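Local coordinates for putative NTP pyrophosphohydrolase (Exiguobacterium sibiricum 255-15, PDB 3NL9), which probably hydrolyses nucleoside triphosphates to monophosphates and pyrophosphate, as an all-helical member of the phosphoribosyl-ATP pyrophosphohydrolase-like family, at the interface of chains A and B. Numbering follows the deposited sequence. Chains: chain A/B, putative NTP pyrophosphohydrolase.

The interface of chains A and B. Residues chain A 104, 107-108, 111; chain B 15, 21, 33, 37.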
# COMPACT_ATOMS: atom_id res chain seq x y z
N PHE A 104 -4.87 -4.21 -2.08
CA PHE A 104 -3.86 -5.30 -2.11
C PHE A 104 -3.08 -5.42 -0.79
O PHE A 104 -2.76 -6.50 -0.36
CB PHE A 104 -2.90 -5.10 -3.29
CG PHE A 104 -3.47 -5.57 -4.64
CD1 PHE A 104 -3.80 -6.91 -4.81
CD2 PHE A 104 -3.63 -4.70 -5.70
CE1 PHE A 104 -4.28 -7.37 -6.02
CE2 PHE A 104 -4.10 -5.16 -6.93
CZ PHE A 104 -4.45 -6.50 -7.08
N GLY A 107 -5.27 -7.15 1.54
CA GLY A 107 -5.30 -8.59 1.21
C GLY A 107 -4.10 -9.35 1.71
O GLY A 107 -4.20 -10.53 2.08
N SER A 108 -2.95 -8.71 1.71
CA SER A 108 -1.77 -9.26 2.34
C SER A 108 -1.95 -9.42 3.87
O SER A 108 -1.52 -10.42 4.42
CB SER A 108 -0.51 -8.43 1.97
OG SER A 108 -0.35 -8.36 0.55
N GLU A 111 -4.04 -12.46 4.14
CA GLU A 111 -3.31 -13.71 3.86
C GLU A 111 -2.38 -14.07 5.01
O GLU A 111 -2.13 -15.22 5.24
CB GLU A 111 -2.55 -13.63 2.54
CG GLU A 111 -3.48 -13.52 1.37
CD GLU A 111 -2.94 -14.07 0.08
OE1 GLU A 111 -2.01 -14.93 0.07
OE2 GLU A 111 -3.51 -13.64 -0.95
N HIS B 15 -11.91 -12.19 -0.08
CA HIS B 15 -11.12 -13.42 -0.13
C HIS B 15 -11.91 -14.71 0.07
O HIS B 15 -11.71 -15.67 -0.71
CB HIS B 15 -9.91 -13.38 0.82
CG HIS B 15 -8.74 -12.59 0.30
ND1 HIS B 15 -7.45 -13.06 0.35
CD2 HIS B 15 -8.67 -11.35 -0.26
CE1 HIS B 15 -6.63 -12.16 -0.16
NE2 HIS B 15 -7.34 -11.11 -0.54
N PRO B 21 -6.66 -16.97 -0.70
CA PRO B 21 -6.14 -17.43 0.58
C PRO B 21 -6.49 -16.50 1.71
O PRO B 21 -6.54 -15.27 1.54
CB PRO B 21 -4.61 -17.47 0.36
CG PRO B 21 -4.44 -17.63 -1.13
CD PRO B 21 -5.60 -16.89 -1.74
N ARG B 33 4.32 -16.79 -2.70
CA ARG B 33 3.09 -16.04 -2.59
C ARG B 33 3.31 -14.56 -2.29
O ARG B 33 2.65 -13.69 -2.87
CB ARG B 33 2.21 -16.66 -1.49
CG ARG B 33 0.82 -16.05 -1.39
CD ARG B 33 0.01 -16.39 -2.62
NE ARG B 33 -1.23 -15.66 -2.62
CZ ARG B 33 -2.10 -15.63 -3.62
NH1 ARG B 33 -1.88 -16.31 -4.74
NH2 ARG B 33 -3.20 -14.90 -3.48
N ARG B 37 2.05 -10.94 -4.33
CA ARG B 37 1.37 -9.85 -3.67
C ARG B 37 2.13 -8.57 -3.79
O ARG B 37 1.53 -7.54 -4.05
CB ARG B 37 1.05 -10.21 -2.23
CG ARG B 37 0.05 -11.42 -2.16
CD ARG B 37 -0.84 -11.37 -1.00
NE ARG B 37 -1.68 -10.19 -1.07
CZ ARG B 37 -2.86 -10.10 -1.70
NH1 ARG B 37 -3.43 -11.15 -2.31
NH2 ARG B 37 -3.47 -8.93 -1.69
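A:Glu111 and A:Gly107 meet B:His15, B:Pro21 and the aliphatic part of B:Arg37 at the carbon-lined centre of this patch. It belongs to the two-fold interface between two copies in the deposited assembly, plausibly the biological dimer, where helix 87-112 of chain A meets helix 31-52 of chain B. B:His15 CE1 lies 3.8 Å from A:Glu111 CG, the imidazole and carboxylate planes standing 70° apart, and also approaches A:Gly107 CA. B:Pro21 packs against the carboxylate carbon CD of A:Glu111 with CB, and sets CG against the rim of one face of the B:Arg33 guanidinium. A bond within chain B, from B:His15 ND1 to B:Pro21 O (2.7 Å), ties these two residues together and should hold the imidazole's rotation. Lacking a side chain, A:Gly107 lets the flat B:Arg37 guanidinium lie over the helix backbone, the glycine's carbonyl carbon offset toward the rim.

Outward from here the contact turns polar. B:Arg37, long enough to cross from helix 31-52, bends at chi2 and chi3, which brings its guanidinium edge to the partner helix. B:Arg37 NH2 donates in plane to a lone pair of A:Phe104 O (2.9 Å) and also touches the edge of that residue's ring, while B:Arg37 NE donates to the hydroxyl OG of A:Ser108 (2.8 Å). Small and able both to donate and to accept, the serine in turn donates to A:Phe104 O, closing a compact network.

A:Glu111, extended beyond CG, suits the place between two arginines. B:Arg33 grips it side-on, the two flat groups only 23° from coplanar: NE meets OE1 and NH2 meets OE2, both on syn lone pairs. The two cations should stabilise the carboxylate's negative charge. Both arginines form salt bridges to OE2 of A:Glu111; B:Arg37 NH1 comes to it from above the carboxylate plane, at 2.8 Å, with a bent angle of 122° at the hydrogen.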